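Local structure of gram-negative insecticidal protein (Chromobacterium piscinae, 6FBM) at residues 82-87 with 103-108; 120-125 with 200-205; 485-490 with 498-503; 23-28 with 298-303; 11-16 with 50-55. The protein is an insecticidal toxin of the MACPF family that, like perforin-type relatives, probably acts by assembling into pores in target cell membranes. All coordinates share one frame; numbering follows the deposited sequence.

Interaction 1: 82-87 with 103-108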
# COMPACT_ATOMS: atom_id res chain seq x y z
N GLU A 82 25.44 41.54 -10.49
CA GLU A 82 24.75 41.83 -11.75
C GLU A 82 25.27 40.99 -12.91
O GLU A 82 24.53 40.68 -13.84
CB GLU A 82 24.87 43.32 -12.13
CG GLU A 82 24.32 44.31 -11.11
CD GLU A 82 22.92 43.98 -10.61
OE1 GLU A 82 22.70 44.06 -9.37
OE2 GLU A 82 22.04 43.66 -11.46
N GLU A 83 26.54 40.62 -12.86
CA GLU A 83 27.11 39.77 -13.89
C GLU A 83 26.62 38.33 -13.66
O GLU A 83 26.31 37.62 -14.61
CB GLU A 83 28.64 39.86 -13.89
CG GLU A 83 29.32 39.06 -15.00
CD GLU A 83 30.83 39.07 -14.86
OE1 GLU A 83 31.40 38.03 -14.44
OE2 GLU A 83 31.44 40.15 -15.11
N TYR A 84 26.54 37.91 -12.40
CA TYR A 84 25.94 36.62 -12.06
C TYR A 84 24.54 36.48 -12.64
O TYR A 84 24.21 35.49 -13.27
CB TYR A 84 25.90 36.42 -10.54
CG TYR A 84 25.10 35.23 -10.12
CD1 TYR A 84 25.67 33.97 -10.05
CD2 TYR A 84 23.74 35.35 -9.82
CE1 TYR A 84 24.91 32.86 -9.68
CE2 TYR A 84 22.99 34.26 -9.44
CZ TYR A 84 23.57 33.02 -9.36
OH TYR A 84 22.80 31.96 -8.97
N ARG A 85 23.72 37.50 -12.40
CA ARG A 85 22.37 37.56 -12.93
C ARG A 85 22.32 37.44 -14.44
O ARG A 85 21.47 36.73 -14.96
CB ARG A 85 21.68 38.87 -12.55
CG ARG A 85 21.44 39.00 -11.06
CD ARG A 85 20.93 40.38 -10.76
NE ARG A 85 19.52 40.49 -11.07
CZ ARG A 85 18.82 41.62 -11.07
NH1 ARG A 85 19.39 42.79 -10.78
NH2 ARG A 85 17.52 41.57 -11.36
N GLU A 86 23.22 38.13 -15.14
CA GLU A 86 23.31 38.04 -16.61
C GLU A 86 23.68 36.65 -17.04
O GLU A 86 23.07 36.10 -17.97
CB GLU A 86 24.30 39.03 -17.21
CG GLU A 86 23.65 40.38 -17.55
CD GLU A 86 24.65 41.54 -17.62
OE1 GLU A 86 25.82 41.34 -17.26
OE2 GLU A 86 24.25 42.66 -18.03
N LYS A 87 24.69 36.08 -16.38
CA LYS A 87 25.19 34.76 -16.74
C LYS A 87 24.09 33.72 -16.60
O LYS A 87 23.91 32.89 -17.46
CB LYS A 87 26.41 34.38 -15.89
CG LYS A 87 27.72 35.02 -16.29
CD LYS A 87 28.74 34.92 -15.15
CE LYS A 87 30.14 35.31 -15.58
NZ LYS A 87 30.78 34.24 -16.38
N ALA A 103 13.76 36.14 -8.90
CA ALA A 103 13.27 35.50 -7.67
C ALA A 103 14.18 34.36 -7.18
O ALA A 103 14.18 34.04 -6.00
CB ALA A 103 11.84 35.00 -7.87
N SER A 104 14.99 33.78 -8.07
CA SER A 104 15.93 32.72 -7.66
C SER A 104 17.06 33.24 -6.78
O SER A 104 17.59 32.49 -5.96
CB SER A 104 16.52 32.05 -8.89
OG SER A 104 17.32 32.98 -9.60
N LEU A 105 17.41 34.52 -6.93
CA LEU A 105 18.44 35.14 -6.09
C LEU A 105 18.23 34.92 -4.60
O LEU A 105 19.17 34.54 -3.90
CB LEU A 105 18.56 36.64 -6.35
CG LEU A 105 19.11 37.03 -7.71
CD1 LEU A 105 18.96 38.53 -7.88
CD2 LEU A 105 20.56 36.63 -7.85
N SER A 106 17.03 35.17 -4.11
CA SER A 106 16.74 35.00 -2.68
C SER A 106 16.50 33.55 -2.31
O SER A 106 16.58 33.20 -1.15
CB SER A 106 15.59 35.89 -2.22
OG SER A 106 16.07 37.21 -2.17
N VAL A 107 16.19 32.72 -3.29
CA VAL A 107 16.21 31.28 -3.11
C VAL A 107 17.67 30.83 -2.89
O VAL A 107 17.94 30.09 -1.95
CB VAL A 107 15.53 30.53 -4.29
CG1 VAL A 107 15.82 29.01 -4.23
CG2 VAL A 107 14.03 30.82 -4.25
N ASP A 108 18.58 31.32 -3.73
CA ASP A 108 19.98 30.88 -3.72
C ASP A 108 20.90 31.55 -2.69
O ASP A 108 21.87 30.93 -2.26
CB ASP A 108 20.60 31.09 -5.10
CG ASP A 108 19.98 30.20 -6.17
OD1 ASP A 108 19.42 29.12 -5.85
OD2 ASP A 108 20.03 30.61 -7.35
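Leu105 reaches into the angle between Tyr84 and Arg85, turning CD2 chiefly to Tyr84 and CD1 to Arg85. Its CD2 meets the edge of the phenol ring near the ring plane, 3.7 Å from Tyr84 CE2, while its CD1 lies beside the arginine shaft, 3.8 Å from Arg85 NE. With CG placed anti to the backbone N (chi1 170°), Tyr84 sends its ring out toward helix 102-108, and its hydroxyl ends near the carboxylate of Asp108, whose plane stands nearly perpendicular to the ring.

The aliphatic part of Arg85 crosses Leu105 at about a right angle, and a bend at chi3 turns the guanidinium off toward polar partners. Arg85 NH1 makes a salt bridge of 2.9 Å to Glu82 OE2 on the syn side of that carboxylate; Arg85 NH2 donates to Ser307 O, and Lys99 adds a second charge to Glu82. These bonds probably hold the arginine with CG and CD beside the leucine.

The helix axes pass 11.7 Å apart at 113°, a spacing bridged by side chains. Both helices belong to the segment between strands 64-78 and 120-134, consistent with the first helical cluster of the MACPF fold, and Tyr84 packs down onto both strands.

Interaction 2: 120-125 with 200-205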
# COMPACT_ATOMS: atom_id res chain seq x y z
N THR A 120 31.55 36.27 -3.67
CA THR A 120 31.47 35.57 -4.95
C THR A 120 30.19 34.74 -4.93
O THR A 120 29.93 33.97 -3.98
CB THR A 120 32.70 34.71 -5.20
OG1 THR A 120 33.87 35.55 -5.20
CG2 THR A 120 32.58 34.01 -6.56
N TYR A 121 29.41 34.89 -6.00
CA TYR A 121 28.15 34.25 -6.16
C TYR A 121 28.35 33.10 -7.13
O TYR A 121 28.81 33.31 -8.27
CB TYR A 121 27.13 35.26 -6.72
CG TYR A 121 27.02 36.49 -5.86
CD1 TYR A 121 26.29 36.48 -4.69
CD2 TYR A 121 27.70 37.67 -6.20
CE1 TYR A 121 26.20 37.60 -3.89
CE2 TYR A 121 27.62 38.80 -5.40
CZ TYR A 121 26.87 38.76 -4.24
OH TYR A 121 26.79 39.87 -3.43
N SER A 122 28.04 31.87 -6.70
CA SER A 122 28.13 30.72 -7.58
C SER A 122 26.83 29.94 -7.55
O SER A 122 26.24 29.72 -6.49
CB SER A 122 29.29 29.81 -7.20
OG SER A 122 29.19 29.37 -5.85
N SER A 123 26.39 29.51 -8.73
CA SER A 123 25.34 28.50 -8.86
C SER A 123 25.95 27.32 -9.57
O SER A 123 26.35 27.44 -10.73
CB SER A 123 24.17 29.06 -9.65
OG SER A 123 23.28 28.02 -10.08
N THR A 124 26.05 26.20 -8.88
CA THR A 124 26.55 24.98 -9.47
C THR A 124 25.35 24.05 -9.61
O THR A 124 24.83 23.58 -8.60
CB THR A 124 27.65 24.40 -8.60
OG1 THR A 124 28.77 25.28 -8.62
CG2 THR A 124 28.08 23.05 -9.11
N ARG A 125 24.94 23.81 -10.86
CA ARG A 125 23.71 23.08 -11.16
C ARG A 125 24.01 21.78 -11.89
O ARG A 125 24.76 21.74 -12.87
CB ARG A 125 22.74 23.90 -12.02
CG ARG A 125 22.50 25.31 -11.50
CD ARG A 125 21.27 25.98 -12.13
NE ARG A 125 21.47 26.27 -13.54
CZ ARG A 125 22.22 27.28 -14.00
NH1 ARG A 125 22.85 28.15 -13.16
NH2 ARG A 125 22.35 27.43 -15.31
N THR A 200 35.98 25.77 -9.58
CA THR A 200 36.47 24.40 -9.44
C THR A 200 36.28 23.89 -8.01
O THR A 200 35.82 22.78 -7.81
CB THR A 200 37.96 24.30 -9.89
OG1 THR A 200 38.04 24.47 -11.31
CG2 THR A 200 38.58 22.93 -9.53
N THR A 201 36.61 24.70 -7.01
CA THR A 201 36.37 24.34 -5.60
C THR A 201 34.89 24.08 -5.33
O THR A 201 34.54 23.16 -4.60
CB THR A 201 36.89 25.44 -4.67
OG1 THR A 201 38.23 25.77 -5.05
CG2 THR A 201 36.90 24.97 -3.22
N ALA A 202 34.03 24.89 -5.93
CA ALA A 202 32.59 24.73 -5.78
C ALA A 202 32.14 23.43 -6.39
O ALA A 202 31.38 22.69 -5.78
CB ALA A 202 31.86 25.91 -6.40
N GLU A 203 32.61 23.18 -7.61
CA GLU A 203 32.39 21.91 -8.33
C GLU A 203 32.79 20.71 -7.47
O GLU A 203 32.01 19.80 -7.28
CB GLU A 203 33.15 21.92 -9.67
CG GLU A 203 33.28 20.59 -10.41
CD GLU A 203 34.05 20.67 -11.72
OE1 GLU A 203 34.76 21.67 -11.94
OE2 GLU A 203 33.94 19.74 -12.55
N MET A 204 34.00 20.73 -6.94
CA MET A 204 34.50 19.62 -6.13
C MET A 204 33.70 19.47 -4.86
O MET A 204 33.42 18.35 -4.43
CB MET A 204 36.00 19.79 -5.83
CG MET A 204 36.90 19.76 -7.08
SD MET A 204 36.53 18.40 -8.23
CE MET A 204 36.96 19.11 -9.81
N SER A 205 33.33 20.58 -4.22
CA SER A 205 32.55 20.49 -2.99
C SER A 205 31.22 19.82 -3.29
O SER A 205 30.83 18.87 -2.59
CB SER A 205 32.35 21.86 -2.37
OG SER A 205 31.65 21.74 -1.15
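Thr124 and Glu203 bring the two backbones nearest, their CA atoms 6.7 Å apart, where helix 198-209 runs over one face of strand 120-134. The axes of the two short segments approach to 9.1 Å and their N-to-C directions diverge by 42°, so the helix lies obliquely over the strand and only a few residues meet. On the strand, Ser122 and Thr124 alternate with Ser123 and therefore present their CB atoms to the same side, while Ser123 points to the far one.

The helix offers its smallest side chain at this place. Ala202 CB sits 3.9 Å from Thr124 OG1 and 4.4 Å from Ser122 OG, a methyl group set against two hydroxyl oxygens. In Thr124, chi1 of -67° holds OG1 beside the backbone N and sends CG2 anti to it, which leaves the oxygen as the branch that meets the alanine. Glu203 comes near through its backbone N, 4.5 Å from Thr124 OG1; its side chain leads away to a salt bridge with Lys207. On the other face, Arg125 NH1 donates to Ser123 OG over 3.1 Å, almost straight at 160° and in the guanidinium plane; Asp76 is its charged partner.

Helix 198-209 falls between strands 179-187 and 232-239, consistent with the second helical cluster of a MACPF domain. Thr124 OG1 is bonded to Gln75 NE2 and Ser122 OG to Ala185 O, both on neighbouring strands. The hydroxyls are thus satisfied within the sheet, and between these two segments only van der Waals contact remains; Ser205 OG adds a polar tie from helix to sheet through Tyr183 OH.

Interaction 3: 485-490 with 498-503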
# COMPACT_ATOMS: atom_id res chain seq x y z
N GLY A 485 58.53 55.07 3.08
CA GLY A 485 59.93 55.32 2.80
C GLY A 485 60.30 55.22 1.31
O GLY A 485 59.92 54.28 0.61
N VAL A 486 61.05 56.20 0.85
CA VAL A 486 61.72 56.17 -0.45
C VAL A 486 63.21 56.06 -0.14
O VAL A 486 63.71 56.82 0.68
CB VAL A 486 61.44 57.46 -1.24
CG1 VAL A 486 62.06 57.42 -2.60
CG2 VAL A 486 59.94 57.69 -1.40
N PRO A 487 63.94 55.13 -0.79
CA PRO A 487 65.36 54.88 -0.40
C PRO A 487 66.40 55.92 -0.93
O PRO A 487 67.53 55.56 -1.25
CB PRO A 487 65.63 53.48 -0.95
CG PRO A 487 64.78 53.42 -2.16
CD PRO A 487 63.53 54.22 -1.89
N ASN A 488 66.03 57.19 -0.98
CA ASN A 488 66.85 58.26 -1.52
C ASN A 488 66.28 59.62 -1.09
O ASN A 488 65.19 59.69 -0.51
CB ASN A 488 66.89 58.17 -3.05
CG ASN A 488 65.51 58.34 -3.69
OD1 ASN A 488 64.80 59.33 -3.43
ND2 ASN A 488 65.11 57.37 -4.51
N TYR A 489 67.00 60.69 -1.42
CA TYR A 489 66.64 62.04 -1.01
C TYR A 489 66.00 62.85 -2.12
O TYR A 489 66.03 64.08 -2.06
CB TYR A 489 67.87 62.79 -0.48
CG TYR A 489 68.59 62.13 0.67
CD1 TYR A 489 67.91 61.74 1.81
CD2 TYR A 489 69.98 61.92 0.65
CE1 TYR A 489 68.57 61.13 2.88
CE2 TYR A 489 70.64 61.32 1.71
CZ TYR A 489 69.93 60.93 2.83
OH TYR A 489 70.56 60.34 3.90
N ASN A 490 65.38 62.19 -3.09
CA ASN A 490 64.71 62.90 -4.17
C ASN A 490 63.58 63.76 -3.60
O ASN A 490 62.81 63.28 -2.77
CB ASN A 490 64.15 61.93 -5.23
CG ASN A 490 65.20 61.03 -5.85
OD1 ASN A 490 66.39 61.22 -5.65
ND2 ASN A 490 64.75 60.03 -6.57
N ILE A 498 57.70 56.29 -7.19
CA ILE A 498 56.25 55.96 -7.13
C ILE A 498 55.95 54.55 -7.69
O ILE A 498 55.13 53.82 -7.14
CB ILE A 498 55.40 57.02 -7.86
CG1 ILE A 498 55.47 58.36 -7.10
CG2 ILE A 498 53.93 56.59 -7.98
CD1 ILE A 498 55.18 59.58 -7.97
N GLU A 499 56.63 54.18 -8.77
CA GLU A 499 56.51 52.83 -9.35
C GLU A 499 56.95 51.73 -8.40
O GLU A 499 56.33 50.66 -8.35
CB GLU A 499 57.33 52.70 -10.66
CG GLU A 499 56.48 52.70 -11.91
CD GLU A 499 55.54 51.50 -11.96
OE1 GLU A 499 56.02 50.34 -11.87
OE2 GLU A 499 54.33 51.74 -12.08
N ARG A 500 58.03 51.99 -7.67
CA ARG A 500 58.56 51.03 -6.70
C ARG A 500 57.50 50.61 -5.67
O ARG A 500 57.49 49.47 -5.23
CB ARG A 500 59.81 51.62 -6.02
CG ARG A 500 60.39 50.82 -4.85
CD ARG A 500 60.79 49.39 -5.22
NE ARG A 500 62.14 49.35 -5.79
CZ ARG A 500 63.28 49.49 -5.08
NH1 ARG A 500 63.24 49.70 -3.76
NH2 ARG A 500 64.45 49.44 -5.69
N LEU A 501 56.60 51.54 -5.32
CA LEU A 501 55.53 51.29 -4.36
C LEU A 501 54.38 50.44 -4.90
O LEU A 501 53.58 49.94 -4.13
CB LEU A 501 54.95 52.63 -3.86
CG LEU A 501 55.87 53.62 -3.15
CD1 LEU A 501 55.09 54.81 -2.62
CD2 LEU A 501 56.68 52.95 -2.04
N ARG A 502 54.27 50.31 -6.22
CA ARG A 502 53.12 49.64 -6.86
C ARG A 502 53.14 48.15 -6.58
O ARG A 502 54.17 47.51 -6.74
CB ARG A 502 53.07 49.94 -8.35
CG ARG A 502 51.66 49.82 -8.94
CD ARG A 502 51.62 50.14 -10.47
NE ARG A 502 52.70 49.49 -11.25
CZ ARG A 502 52.62 48.40 -12.01
NH1 ARG A 502 51.46 47.78 -12.21
NH2 ARG A 502 53.71 47.96 -12.61
N GLY A 503 52.02 47.60 -6.13
CA GLY A 503 51.93 46.20 -5.72
C GLY A 503 52.22 45.94 -4.25
O GLY A 503 51.95 44.85 -3.77
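Arg500 swings its guanidinium across to Pro487, and Leu501 turns a methyl group toward Gly485; these two approaches make up the contact. The arginine sets out extended (chi1 172°), and bends at chi2 and chi3 then bring the guanidinium round to Pro487, whose CG lies oblique to the guanidinium plane. Arg500 NH1 is 4.3 Å from Pro487 CG, a loose contact between two exposed residues. The buried Leu501 directs CD2 to within 4.4 Å of Gly485 O, and the same side chain also touches Leu451 and Val448.

Segment 485-490 leaves strand 484-486, an outermost strand of a three-stranded antiparallel sheet within this chain; 498-503 holds the end of helix 495-500 and the loop that follows. Both lie in the Vps62-related part of the chain, which probably corresponds to the beta-tripod region. Each segment carries its own internal bonds. In an Asx turn, Asn490 N donates to Asn488 OD1 over 2.9 Å at 160°. Arg502 NE meets Glu499 OE2 on its syn side at 2.9 Å, tilted 35° from the guanidinium plane.

No hydrogen bond or salt bridge passes directly between 485-490 and 498-503. The direct contact is therefore weak and undirected, while directional bonding between turn and helix comes through Asp497, whose two carboxylate oxygens take the side-chain amides of Asn488 and Asn490.

Interaction 4: 23-28 with 298-303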
# COMPACT_ATOMS: atom_id res chain seq x y z
N TYR A 23 5.20 31.67 -18.56
CA TYR A 23 6.26 31.59 -17.58
C TYR A 23 6.60 32.96 -17.04
O TYR A 23 6.69 33.92 -17.80
CB TYR A 23 7.51 30.98 -18.17
CG TYR A 23 8.44 30.47 -17.14
CD1 TYR A 23 8.30 29.21 -16.63
CD2 TYR A 23 9.49 31.25 -16.66
CE1 TYR A 23 9.17 28.71 -15.68
CE2 TYR A 23 10.37 30.75 -15.71
CZ TYR A 23 10.20 29.48 -15.22
OH TYR A 23 11.05 28.94 -14.28
N ASP A 24 6.80 33.02 -15.73
CA ASP A 24 7.28 34.22 -15.10
C ASP A 24 8.79 34.29 -15.29
O ASP A 24 9.57 33.71 -14.54
CB ASP A 24 6.93 34.24 -13.62
CG ASP A 24 7.39 35.51 -12.93
OD1 ASP A 24 8.03 36.37 -13.59
OD2 ASP A 24 7.12 35.62 -11.71
N VAL A 25 9.21 35.05 -16.30
CA VAL A 25 10.63 35.18 -16.62
C VAL A 25 11.43 35.89 -15.54
O VAL A 25 12.66 35.84 -15.55
CB VAL A 25 10.85 35.87 -17.97
CG1 VAL A 25 10.20 35.06 -19.09
CG2 VAL A 25 10.33 37.31 -17.97
N ASN A 26 10.73 36.53 -14.61
CA ASN A 26 11.34 37.14 -13.43
C ASN A 26 11.26 36.27 -12.20
O ASN A 26 11.61 36.73 -11.12
CB ASN A 26 10.71 38.53 -13.16
CG ASN A 26 11.01 39.51 -14.28
OD1 ASN A 26 12.11 39.55 -14.77
ND2 ASN A 26 10.01 40.29 -14.70
N GLY A 27 10.86 35.00 -12.36
CA GLY A 27 10.63 34.09 -11.23
C GLY A 27 11.82 33.20 -10.95
O GLY A 27 12.96 33.67 -10.88
N LEU A 28 11.59 31.90 -10.79
CA LEU A 28 12.70 30.96 -10.57
C LEU A 28 13.23 30.47 -11.91
O LEU A 28 12.57 30.61 -12.93
CB LEU A 28 12.27 29.78 -9.72
CG LEU A 28 11.60 30.09 -8.38
CD1 LEU A 28 11.26 28.75 -7.72
CD2 LEU A 28 12.45 30.97 -7.45
N ASP A 298 7.48 45.79 -28.16
CA ASP A 298 7.96 47.12 -27.71
C ASP A 298 7.66 47.37 -26.25
O ASP A 298 8.39 48.12 -25.58
CB ASP A 298 7.32 48.25 -28.51
CG ASP A 298 7.84 48.34 -29.93
OD1 ASP A 298 8.93 47.82 -30.20
OD2 ASP A 298 7.17 48.96 -30.78
N ALA A 299 6.59 46.76 -25.75
CA ALA A 299 6.19 46.94 -24.37
C ALA A 299 7.01 46.08 -23.39
O ALA A 299 6.90 46.27 -22.15
CB ALA A 299 4.72 46.66 -24.24
N PHE A 300 7.83 45.16 -23.90
CA PHE A 300 8.56 44.27 -23.00
C PHE A 300 9.55 45.00 -22.08
O PHE A 300 9.60 44.69 -20.90
CB PHE A 300 9.23 43.13 -23.77
CG PHE A 300 9.78 42.04 -22.90
CD1 PHE A 300 8.96 41.34 -22.03
CD2 PHE A 300 11.13 41.70 -22.97
CE1 PHE A 300 9.47 40.33 -21.24
CE2 PHE A 300 11.63 40.68 -22.19
CZ PHE A 300 10.81 40.00 -21.31
N PRO A 301 10.31 45.99 -22.60
CA PRO A 301 11.17 46.75 -21.69
C PRO A 301 10.48 47.33 -20.48
O PRO A 301 11.05 47.26 -19.37
CB PRO A 301 11.73 47.86 -22.58
CG PRO A 301 11.78 47.24 -23.94
CD PRO A 301 10.66 46.26 -24.02
N GLU A 302 9.29 47.90 -20.65
CA GLU A 302 8.59 48.47 -19.48
C GLU A 302 8.04 47.38 -18.56
O GLU A 302 8.10 47.54 -17.34
CB GLU A 302 7.53 49.56 -19.82
CG GLU A 302 6.29 49.10 -20.59
CD GLU A 302 5.03 49.94 -20.31
OE1 GLU A 302 4.83 50.35 -19.15
OE2 GLU A 302 4.23 50.11 -21.26
N PHE A 303 7.55 46.27 -19.12
CA PHE A 303 7.19 45.12 -18.29
C PHE A 303 8.35 44.70 -17.38
O PHE A 303 8.14 44.40 -16.20
CB PHE A 303 6.73 43.93 -19.14
CG PHE A 303 6.38 42.71 -18.34
CD1 PHE A 303 5.13 42.57 -17.75
CD2 PHE A 303 7.31 41.70 -18.16
CE1 PHE A 303 4.81 41.45 -16.99
CE2 PHE A 303 7.01 40.57 -17.39
CZ PHE A 303 5.75 40.43 -16.83
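Phe303 and Asn26 meet where a type I beta turn, Asp24 to Gly27, presents its two central residues to helix 300-304. Asn26 ND2 lies 4.0 Å from Phe303 CE2. Amide and ring planes are only 17° apart, yet the nitrogen comes in obliquely and the two side chains run past each other in opposite directions. A chi1 of 178° swings the Phe303 ring away from its own backbone N and toward the turn.

Val25, the other central residue of the turn, is buried. Its CG2 comes to the edge of the Phe300 ring, near the ring plane, 4.3 Å from Phe300 CZ. Phe300 is itself set among aromatic neighbours, with edge-to-face contacts to Tyr98, Tyr170 and Trp284, so Val25 joins the margin of an aromatic cluster. Met304, the next residue of the helix, also touches both Val25 and Asn26.

The contact joins the loop after strand 21-23 to a helix about 270 residues further on. The turn that carries Val25 and Asn26 is closed by Gly27 N to Asp24 O, 2.8 Å, and reinforced by an Asx turn: Asn26 N donates to Asp24 OD1 over 2.9 Å, from above the carboxylate plane.

Interaction 5: 11-16 with 50-55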
# COMPACT_ATOMS: atom_id res chain seq x y z
N GLY A 11 -2.31 13.30 -21.27
CA GLY A 11 -1.43 12.15 -21.08
C GLY A 11 -0.67 12.20 -19.76
O GLY A 11 -0.78 13.17 -19.01
N ASN A 12 0.09 11.16 -19.50
CA ASN A 12 0.71 10.98 -18.19
C ASN A 12 2.24 11.17 -18.20
O ASN A 12 2.89 10.88 -17.20
CB ASN A 12 0.36 9.57 -17.67
CG ASN A 12 1.05 8.48 -18.46
OD1 ASN A 12 1.40 8.68 -19.62
ND2 ASN A 12 1.19 7.34 -17.89
N LEU A 13 2.82 11.63 -19.31
CA LEU A 13 4.26 11.81 -19.38
C LEU A 13 4.59 13.01 -18.52
O LEU A 13 4.06 14.08 -18.74
CB LEU A 13 4.73 12.12 -20.80
CG LEU A 13 6.24 12.34 -20.98
CD1 LEU A 13 7.03 11.01 -20.92
CD2 LEU A 13 6.47 13.10 -22.29
N PRO A 14 5.45 12.82 -17.50
CA PRO A 14 5.82 13.96 -16.68
C PRO A 14 6.45 15.10 -17.51
O PRO A 14 7.22 14.87 -18.45
CB PRO A 14 6.84 13.36 -15.71
CG PRO A 14 6.45 11.95 -15.57
CD PRO A 14 5.98 11.54 -16.94
N GLY A 15 6.04 16.32 -17.17
CA GLY A 15 6.43 17.51 -17.90
C GLY A 15 5.34 18.05 -18.81
O GLY A 15 5.30 19.26 -19.07
N VAL A 16 4.45 17.18 -19.29
CA VAL A 16 3.48 17.60 -20.27
C VAL A 16 2.66 18.79 -19.82
O VAL A 16 2.33 19.63 -20.65
CB VAL A 16 2.55 16.45 -20.69
CG1 VAL A 16 1.41 16.96 -21.56
CG2 VAL A 16 3.30 15.42 -21.52
N ILE A 50 4.82 6.30 -25.70
CA ILE A 50 6.26 6.15 -25.78
C ILE A 50 6.71 5.26 -24.61
O ILE A 50 6.15 5.34 -23.51
CB ILE A 50 6.94 7.53 -25.74
CG1 ILE A 50 8.41 7.43 -26.04
CG2 ILE A 50 6.69 8.25 -24.39
CD1 ILE A 50 9.17 8.71 -25.75
N GLU A 51 7.71 4.43 -24.88
CA GLU A 51 8.36 3.62 -23.88
C GLU A 51 9.66 4.29 -23.40
O GLU A 51 10.51 4.68 -24.20
CB GLU A 51 8.66 2.23 -24.43
CG GLU A 51 8.78 1.14 -23.34
CD GLU A 51 10.13 0.44 -23.37
OE1 GLU A 51 10.09 -0.81 -23.54
OE2 GLU A 51 11.18 1.12 -23.13
N ILE A 52 9.76 4.46 -22.09
CA ILE A 52 10.89 5.08 -21.45
C ILE A 52 11.26 4.19 -20.26
O ILE A 52 10.55 4.16 -19.26
CB ILE A 52 10.53 6.48 -20.95
CG1 ILE A 52 10.24 7.39 -22.15
CG2 ILE A 52 11.64 7.07 -20.10
CD1 ILE A 52 9.76 8.77 -21.79
N GLU A 53 12.37 3.48 -20.39
CA GLU A 53 12.87 2.59 -19.35
C GLU A 53 11.81 1.65 -18.81
O GLU A 53 11.56 1.61 -17.61
CB GLU A 53 13.45 3.39 -18.18
CG GLU A 53 14.79 4.06 -18.48
CD GLU A 53 15.52 4.44 -17.22
OE1 GLU A 53 15.42 3.69 -16.21
OE2 GLU A 53 16.20 5.50 -17.23
N GLY A 54 11.17 0.93 -19.72
CA GLY A 54 10.23 -0.10 -19.36
C GLY A 54 8.82 0.38 -19.11
O GLY A 54 7.91 -0.43 -19.05
N ARG A 55 8.61 1.68 -18.98
CA ARG A 55 7.28 2.20 -18.70
C ARG A 55 6.66 2.91 -19.89
O ARG A 55 7.35 3.50 -20.69
CB ARG A 55 7.34 3.18 -17.54
CG ARG A 55 8.01 2.64 -16.31
CD ARG A 55 8.01 3.76 -15.30
NE ARG A 55 8.71 3.44 -14.05
CZ ARG A 55 8.64 4.17 -12.95
NH1 ARG A 55 7.89 5.28 -12.89
NH2 ARG A 55 9.34 3.82 -11.88
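No flat side chain takes part where Leu13 meets Ile50 and Ile52; the planar groups stand around the contact, with Trp131 touching both Leu13 and Ile52, Tyr57 touching Leu13, and Phe59 touching Ile50. Val65 and Ile133 add aliphatic contacts to Leu13. Among these neighbours a single methyl group does most of the work. Leu13 CD1 is 3.6 Å from Ile52 CD1, two branch ends meeting tip to tip while the side chains cross at about a right angle, and a longer 4.4 Å from Ile50 CG2. The leucine reaches the strand with chi1 at 180°, its branches carried clear of its own amide nitrogen.

Ile50 and Ile52 lie on the first strand of the hairpin 47-52/55-60. A type I' turn over Glu53 and Gly54 closes it, with Ile52 N to Arg55 O at 2.9 Å and Arg55 N to Ile52 O at 3.2 Å. Leu13 begins a type II turn and is backbone-bonded to Thr58 on the second strand, consistent with its side chain lying against the first. Gly54 makes backbone hydrogen bonds to a second subunit, Glu51 packs on Arg55 of that subunit and Arg55 on its Thr58.

Across the contact itself the chemistry is wholly apolar: backbone hydrogen bonds tie the loop to the hairpin, and methyl groups pack it there.

In the fold
Interaction 1 meets interaction 2 at strand 120-134, where Tyr84 CD1 lies 3.7 Å from Tyr121 O; the contact centres are 14 Å apart. Interaction 4 joins interaction 1 through a probable hydrogen bond, Ala103 N to Asn26 O at 3.1 Å, with Leu28 against Val107; its segments bracket both interactions 1 and 2 in sequence. Interaction 5, whose nearest atoms are about 11 Å from interaction 4, lies toward the other end of the long strands, about 33 Å between centres from interactions 1 and 2, and borders a second subunit. Interaction 3 is remote, its centre 72 Å from that of interaction 5, in the C-terminal region.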